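Local structure of N-alpha-acetyltransferase 35, NatC auxiliary subunit (Saccharomyces cerevisiae, 6YGA) at residues T406-W420 against S446-Y460. The protein serves as the auxiliary subunit of the NatC N-terminal acetyltransferase, which acetylates the N-terminal methionine of the L-A virus Gag protein. Numbering follows the deposited sequence.
Sequences TCRYRQGFNRQLILW and SMIEFSLKGFDLDIY. With EDO (1,2-ethanediol), chain X; EDO (1,2-ethanediol), chain C; EDO (1,2-ethanediol), chain D.
A helical hairpin in the TPR-like part of the chain, made by helices 406-429 and 433-456, is joined toward its open end by Arg410 and Phe450. The arginine chain runs out extended from a CG anti to the backbone N (chi1 180°) and lays its guanidinium flat on the Phe450 ring, planes 16° apart, a stacked cation-pi pair with Arg410 CZ 4.0 Å from the Phe450 ring centroid. Arg410 NE meanwhile donates to the main-chain O of Phe450 at 3.0 Å, and Arg410 NH2 makes a weak hydrogen bond to Tyr460 OH, whose ring stands nearly upright to the guanidinium. Tyr460 OH in turn donates to Ser451 O at 2.6 Å, in the carbonyl plane on a lone pair, a second-shell bond that steadies the hydroxyl beside the arginine.

Segments 406-420 and 446-456 run roughly antiparallel, their axes 9.3 Å apart at closest approach, and mesh knobs-into-holes: Phe450 fits among Arg410, Phe413, Asn414 and Leu417, while Ser446 sits among Phe413, Gln416, Leu417 and Trp420, its OG bonded back to Met442 O. Toward the start of helix 406-429, Tyr409 OH donates to Glu449 OE2 at 2.9 Å, arriving from above the carboxylate plane; Tyr721 OH shares this oxygen. Lys453 bends at chi2 (70°), passes the edge of the Tyr409 ring, and brings NZ to Thr406 OG1 at 2.8 Å and into a salt bridge with Asp456 OD2, a water linking the two oxygens. Beside them Leu457 CD2 rests 3.5 Å from Thr406 O, just before the Schellman turn at Asp458, where Arg137 and Arg140 of the N-alpha-acetyltransferase 30 chain take the carbonyls of Asp458 and Leu457.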
loop_
_atom_site.group_PDB
_atom_site.type_symbol
_atom_site.label_atom_id
_atom_site.label_comp_id
_atom_site.label_asym_id
_atom_site.label_seq_id
_atom_site.Cartn_x
_atom_site.Cartn_y
_atom_site.Cartn_z
ATOM N N THR B 406 -1.297 0.095 5.911
ATOM C CA THR B 406 -0.817 -0.950 6.810
ATOM C C THR B 406 0.404 -1.687 6.269
ATOM O O THR B 406 1.164 -2.259 7.059
ATOM C CB THR B 406 -1.947 -1.942 7.114
ATOM O OG1 THR B 406 -1.542 -2.818 8.173
ATOM C CG2 THR B 406 -2.290 -2.768 5.882
ATOM N N CYS B 407 0.622 -1.678 4.954
ATOM C CA CYS B 407 1.819 -2.275 4.376
ATOM C C CYS B 407 2.981 -1.287 4.324
ATOM O O CYS B 407 4.102 -1.625 4.716
ATOM C CB CYS B 407 1.519 -2.809 2.974
ATOM S SG CYS B 407 0.407 -4.225 2.950
ATOM N N ARG B 408 2.729 -0.067 3.839
ATOM C CA ARG B 408 3.788 0.936 3.778
ATOM C C ARG B 408 4.274 1.319 5.169
ATOM O O ARG B 408 5.427 1.738 5.327
ATOM C CB ARG B 408 3.299 2.179 3.035
ATOM C CG ARG B 408 3.027 1.961 1.560
ATOM C CD ARG B 408 4.315 1.812 0.774
ATOM N NE ARG B 408 4.071 1.701 -0.660
ATOM C CZ ARG B 408 5.013 1.834 -1.587
ATOM N NH1 ARG B 408 6.265 2.088 -1.229
ATOM N NH2 ARG B 408 4.705 1.719 -2.872
ATOM N N TYR B 409 3.413 1.194 6.180
ATOM C CA TYR B 409 3.820 1.500 7.546
ATOM C C TYR B 409 5.026 0.662 7.953
ATOM O O TYR B 409 6.017 1.188 8.469
ATOM C CB TYR B 409 2.642 1.276 8.497
ATOM C CG TYR B 409 2.958 1.448 9.966
ATOM C CD1 TYR B 409 3.304 2.692 10.488
ATOM C CD2 TYR B 409 2.888 0.368 10.836
ATOM C CE1 TYR B 409 3.583 2.847 11.837
ATOM C CE2 TYR B 409 3.163 0.512 12.180
ATOM C CZ TYR B 409 3.509 1.750 12.677
ATOM O OH TYR B 409 3.780 1.881 14.021
ATOM N N ARG B 410 4.967 -0.648 7.703
ATOM C CA ARG B 410 6.103 -1.499 8.040
ATOM C C ARG B 410 7.293 -1.211 7.135
ATOM O O ARG B 410 8.445 -1.255 7.583
ATOM C CB ARG B 410 5.710 -2.972 7.958
ATOM C CG ARG B 410 6.850 -3.919 8.293
ATOM C CD ARG B 410 6.394 -5.363 8.342
ATOM N NE ARG B 410 7.429 -6.226 8.902
ATOM C CZ ARG B 410 8.352 -6.850 8.179
ATOM N NH1 ARG B 410 8.374 -6.707 6.859
ATOM N NH2 ARG B 410 9.254 -7.612 8.779
ATOM N N GLN B 411 7.037 -0.902 5.860
ATOM C CA GLN B 411 8.132 -0.639 4.932
ATOM C C GLN B 411 8.880 0.638 5.288
ATOM O O GLN B 411 10.073 0.757 4.989
ATOM C CB GLN B 411 7.598 -0.571 3.502
ATOM C CG GLN B 411 7.026 -1.892 3.017
ATOM C CD GLN B 411 6.138 -1.748 1.796
ATOM O OE1 GLN B 411 6.325 -0.852 0.971
ATOM N NE2 GLN B 411 5.158 -2.637 1.679
ATOM N N GLY B 412 8.206 1.597 5.925
ATOM C CA GLY B 412 8.878 2.823 6.317
ATOM C C GLY B 412 9.985 2.600 7.328
ATOM O O GLY B 412 10.929 3.390 7.405
ATOM N N PHE B 413 9.895 1.522 8.108
ATOM C CA PHE B 413 10.912 1.271 9.120
ATOM C C PHE B 413 12.209 0.748 8.518
ATOM O O PHE B 413 13.266 0.901 9.140
ATOM C CB PHE B 413 10.382 0.298 10.175
ATOM C CG PHE B 413 9.357 0.904 11.094
ATOM C CD1 PHE B 413 9.724 1.848 12.042
ATOM C CD2 PHE B 413 8.029 0.527 11.013
ATOM C CE1 PHE B 413 8.779 2.405 12.891
ATOM C CE2 PHE B 413 7.081 1.078 11.856
ATOM C CZ PHE B 413 7.454 2.018 12.796
ATOM N N ASN B 414 12.155 0.143 7.328
ATOM C CA ASN B 414 13.373 -0.284 6.644
ATOM C C ASN B 414 14.357 0.871 6.500
ATOM O O ASN B 414 15.551 0.732 6.793
ATOM C CB ASN B 414 13.020 -0.867 5.274
ATOM C CG ASN B 414 12.737 -2.351 5.325
ATOM O OD1 ASN B 414 13.504 -3.117 5.905
ATOM N ND2 ASN B 414 11.634 -2.768 4.714
ATOM N N ARG B 415 13.865 2.031 6.070
ATOM C CA ARG B 415 14.722 3.205 5.960
ATOM C C ARG B 415 15.142 3.724 7.332
ATOM O O ARG B 415 16.298 4.114 7.524
ATOM C CB ARG B 415 14.001 4.294 5.163
ATOM C CG ARG B 415 14.556 5.695 5.353
ATOM C CD ARG B 415 13.799 6.709 4.506
ATOM N NE ARG B 415 14.219 8.076 4.801
ATOM C CZ ARG B 415 15.281 8.663 4.260
ATOM N NH1 ARG B 415 16.035 8.003 3.392
ATOM N NH2 ARG B 415 15.593 9.909 4.589
ATOM N N GLN B 416 14.223 3.723 8.303
ATOM C CA GLN B 416 14.511 4.357 9.588
ATOM C C GLN B 416 15.615 3.633 10.351
ATOM O O GLN B 416 16.478 4.280 10.955
ATOM C CB GLN B 416 13.251 4.415 10.452
ATOM C CG GLN B 416 12.169 5.363 9.970
ATOM C CD GLN B 416 11.002 5.427 10.939
ATOM O OE1 GLN B 416 11.182 5.310 12.153
ATOM N NE2 GLN B 416 9.798 5.604 10.408
ATOM N N LEU B 417 15.592 2.296 10.357
ATOM C CA LEU B 417 16.453 1.549 11.270
ATOM C C LEU B 417 17.926 1.845 11.024
ATOM O O LEU B 417 18.696 2.030 11.975
ATOM C CB LEU B 417 16.185 0.050 11.150
ATOM C CG LEU B 417 14.786 -0.439 11.532
ATOM C CD1 LEU B 417 14.770 -1.953 11.649
ATOM C CD2 LEU B 417 14.296 0.217 12.813
ATOM N N ILE B 418 18.340 1.902 9.759
ATOM C CA ILE B 418 19.747 2.164 9.490
ATOM C C ILE B 418 20.074 3.645 9.673
ATOM O O ILE B 418 21.220 3.994 9.975
ATOM C CB ILE B 418 20.133 1.657 8.088
ATOM C CG1 ILE B 418 21.639 1.404 8.019
ATOM C CG2 ILE B 418 19.709 2.644 7.013
ATOM C CD1 ILE B 418 22.133 0.437 9.079
ATOM N N LEU B 419 19.087 4.533 9.519
ATOM C CA LEU B 419 19.340 5.957 9.722
ATOM C C LEU B 419 19.374 6.312 11.205
ATOM O O LEU B 419 20.185 7.145 11.627
ATOM C CB LEU B 419 18.288 6.793 8.990
ATOM C CG LEU B 419 18.664 7.319 7.601
ATOM C CD1 LEU B 419 18.961 6.182 6.641
ATOM C CD2 LEU B 419 17.559 8.202 7.049
ATOM N N TRP B 420 18.502 5.693 12.008
ATOM C CA TRP B 420 18.603 5.842 13.456
ATOM C C TRP B 420 19.938 5.318 13.968
ATOM O O TRP B 420 20.564 5.939 14.834
ATOM C CB TRP B 420 17.456 5.110 14.154
ATOM C CG TRP B 420 16.121 5.776 14.055
ATOM C CD1 TRP B 420 14.983 5.251 13.514
ATOM C CD2 TRP B 420 15.774 7.085 14.524
ATOM N NE1 TRP B 420 13.952 6.152 13.612
ATOM C CE2 TRP B 420 14.412 7.286 14.229
ATOM C CE3 TRP B 420 16.484 8.106 15.163
ATOM C CZ2 TRP B 420 13.747 8.467 14.547
ATOM C CZ3 TRP B 420 15.822 9.277 15.478
ATOM C CH2 TRP B 420 14.466 9.447 15.171
ATOM N N SER B 446 11.647 1.046 17.324
ATOM C CA SER B 446 11.286 0.857 15.924
ATOM C C SER B 446 11.639 -0.548 15.453
ATOM O O SER B 446 10.897 -1.143 14.664
ATOM C CB SER B 446 11.972 1.909 15.053
ATOM O OG SER B 446 11.468 3.205 15.322
HETATM N N MSE B 447 12.756 -1.094 15.926
HETATM C CA MSE B 447 13.147 -2.457 15.578
HETATM C C MSE B 447 12.088 -3.452 16.042
HETATM O O MSE B 447 11.736 -4.388 15.322
HETATM C CB MSE B 447 14.502 -2.815 16.195
HETATM C CG MSE B 447 15.687 -2.025 15.655
HETATM SE SE MSE B 447 17.325 -2.327 16.684
HETATM C CE MSE B 447 17.756 -4.135 16.100
ATOM N N ILE B 448 11.586 -3.234 17.259
ATOM C CA ILE B 448 10.567 -4.113 17.821
ATOM C C ILE B 448 9.253 -3.956 17.068
ATOM O O ILE B 448 8.612 -4.943 16.689
ATOM C CB ILE B 448 10.401 -3.831 19.325
ATOM C CG1 ILE B 448 11.652 -4.275 20.091
ATOM C CG2 ILE B 448 9.146 -4.492 19.862
ATOM C CD1 ILE B 448 11.720 -3.754 21.512
ATOM N N GLU B 449 8.835 -2.707 16.834
ATOM C CA GLU B 449 7.590 -2.457 16.116
ATOM C C GLU B 449 7.651 -3.009 14.697
ATOM O O GLU B 449 6.676 -3.591 14.205
ATOM C CB GLU B 449 7.293 -0.957 16.102
ATOM C CG GLU B 449 6.061 -0.559 15.300
ATOM C CD GLU B 449 4.763 -0.830 16.038
ATOM O OE1 GLU B 449 4.813 -1.212 17.227
ATOM O OE2 GLU B 449 3.690 -0.655 15.429
ATOM N N PHE B 450 8.793 -2.844 14.027
ATOM C CA PHE B 450 8.956 -3.374 12.677
ATOM C C PHE B 450 8.830 -4.893 12.654
ATOM O O PHE B 450 8.239 -5.459 11.726
ATOM C CB PHE B 450 10.309 -2.933 12.115
ATOM C CG PHE B 450 10.689 -3.609 10.828
ATOM C CD1 PHE B 450 10.116 -3.219 9.630
ATOM C CD2 PHE B 450 11.638 -4.617 10.816
ATOM C CE1 PHE B 450 10.474 -3.833 8.443
ATOM C CE2 PHE B 450 11.999 -5.235 9.637
ATOM C CZ PHE B 450 11.417 -4.844 8.448
ATOM N N SER B 451 9.371 -5.571 13.669
ATOM C CA SER B 451 9.360 -7.031 13.672
ATOM C C SER B 451 7.967 -7.576 13.963
ATOM O O SER B 451 7.485 -8.478 13.269
ATOM C CB SER B 451 10.362 -7.564 14.694
ATOM O OG SER B 451 11.678 -7.123 14.413
ATOM N N LEU B 452 7.311 -7.055 15.005
ATOM C CA LEU B 452 5.981 -7.542 15.356
ATOM C C LEU B 452 4.964 -7.217 14.270
ATOM O O LEU B 452 4.000 -7.965 14.080
ATOM C CB LEU B 452 5.537 -6.952 16.696
ATOM C CG LEU B 452 6.359 -7.325 17.936
ATOM C CD1 LEU B 452 5.846 -6.597 19.171
ATOM C CD2 LEU B 452 6.358 -8.831 18.162
ATOM N N LYS B 453 5.165 -6.116 13.543
ATOM C CA LYS B 453 4.226 -5.749 12.489
ATOM C C LYS B 453 4.171 -6.812 11.397
ATOM O O LYS B 453 3.146 -6.951 10.718
ATOM C CB LYS B 453 4.608 -4.381 11.916
ATOM C CG LYS B 453 3.729 -3.905 10.779
ATOM C CD LYS B 453 2.343 -3.539 11.250
ATOM C CE LYS B 453 1.455 -3.224 10.064
ATOM N NZ LYS B 453 0.078 -2.866 10.490
ATOM N N GLY B 454 5.255 -7.577 11.227
ATOM C CA GLY B 454 5.262 -8.651 10.245
ATOM C C GLY B 454 4.223 -9.726 10.511
ATOM O O GLY B 454 3.709 -10.343 9.573
ATOM N N PHE B 455 3.893 -9.961 11.783
ATOM C CA PHE B 455 2.857 -10.939 12.103
ATOM C C PHE B 455 1.478 -10.437 11.698
ATOM O O PHE B 455 0.621 -11.228 11.288
ATOM C CB PHE B 455 2.880 -11.280 13.594
ATOM C CG PHE B 455 4.007 -12.188 13.989
ATOM C CD1 PHE B 455 3.971 -13.537 13.673
ATOM C CD2 PHE B 455 5.099 -11.696 14.685
ATOM C CE1 PHE B 455 5.006 -14.375 14.039
ATOM C CE2 PHE B 455 6.133 -12.529 15.052
ATOM C CZ PHE B 455 6.089 -13.870 14.727
ATOM N N ASP B 456 1.242 -9.127 11.811
ATOM C CA ASP B 456 -0.049 -8.574 11.414
ATOM C C ASP B 456 -0.255 -8.686 9.911
ATOM O O ASP B 456 -1.389 -8.854 9.450
ATOM C CB ASP B 456 -0.155 -7.116 11.869
ATOM C CG ASP B 456 -1.495 -6.488 11.528
ATOM O OD1 ASP B 456 -2.534 -6.971 12.030
ATOM O OD2 ASP B 456 -1.510 -5.496 10.771
ATOM N N LEU B 457 0.824 -8.616 9.140
ATOM C CA LEU B 457 0.769 -8.717 7.690
ATOM C C LEU B 457 0.964 -10.142 7.189
ATOM O O LEU B 457 0.948 -10.359 5.973
ATOM C CB LEU B 457 1.823 -7.796 7.066
ATOM C CG LEU B 457 1.736 -6.317 7.461
ATOM C CD1 LEU B 457 2.956 -5.560 6.979
ATOM C CD2 LEU B 457 0.463 -5.671 6.919
ATOM N N ASP B 458 1.141 -11.111 8.095
ATOM C CA ASP B 458 1.335 -12.515 7.729
ATOM C C ASP B 458 2.582 -12.695 6.868
ATOM O O ASP B 458 2.618 -13.527 5.960
ATOM C CB ASP B 458 0.098 -13.087 7.027
ATOM C CG ASP B 458 -1.058 -13.317 7.981
ATOM O OD1 ASP B 458 -0.854 -14.019 8.993
ATOM O OD2 ASP B 458 -2.161 -12.788 7.735
ATOM N N ILE B 459 3.610 -11.896 7.154
ATOM C CA ILE B 459 4.884 -12.037 6.461
ATOM C C ILE B 459 5.568 -13.337 6.862
ATOM O O ILE B 459 6.163 -14.025 6.025
ATOM C CB ILE B 459 5.773 -10.814 6.748
ATOM C CG1 ILE B 459 5.151 -9.548 6.153
ATOM C CG2 ILE B 459 7.175 -11.029 6.207
ATOM C CD1 ILE B 459 4.966 -9.611 4.652
ATOM N N TYR B 460 5.477 -13.708 8.135
ATOM C CA TYR B 460 6.219 -14.843 8.662
ATOM C C TYR B 460 5.407 -16.127 8.554
ATOM O O TYR B 460 4.216 -16.158 8.878
ATOM C CB TYR B 460 6.599 -14.602 10.124
ATOM C CG TYR B 460 7.184 -13.236 10.398
ATOM C CD1 TYR B 460 8.174 -12.700 9.580
ATOM C CD2 TYR B 460 6.737 -12.475 11.473
ATOM C CE1 TYR B 460 8.706 -11.447 9.829
ATOM C CE2 TYR B 460 7.260 -11.225 11.730
ATOM C CZ TYR B 460 8.243 -10.714 10.907
ATOM O OH TYR B 460 8.760 -9.468 11.170
HETATM C C1 EDO X . 8.214 3.282 1.986
HETATM O O1 EDO X . 8.263 2.272 0.970
HETATM C C2 EDO X . 6.956 3.095 2.826
HETATM O O2 EDO X . 6.873 4.114 3.830
HETATM C C1 EDO C . 12.390 -9.057 6.719
HETATM O O1 EDO C . 11.528 -9.758 7.621
HETATM C C2 EDO C . 11.608 -7.977 5.979
HETATM O O2 EDO C . 10.608 -8.579 5.148
HETATM C C1 EDO D . 14.990 -6.110 3.095
HETATM O O1 EDO D . 13.907 -5.856 3.997
HETATM C C2 EDO D . 16.292 -6.316 3.860
HETATM O O2 EDO D . 16.629 -5.126 4.582
HETATM O O HOH W 1 -3.007 -5.297 8.520
#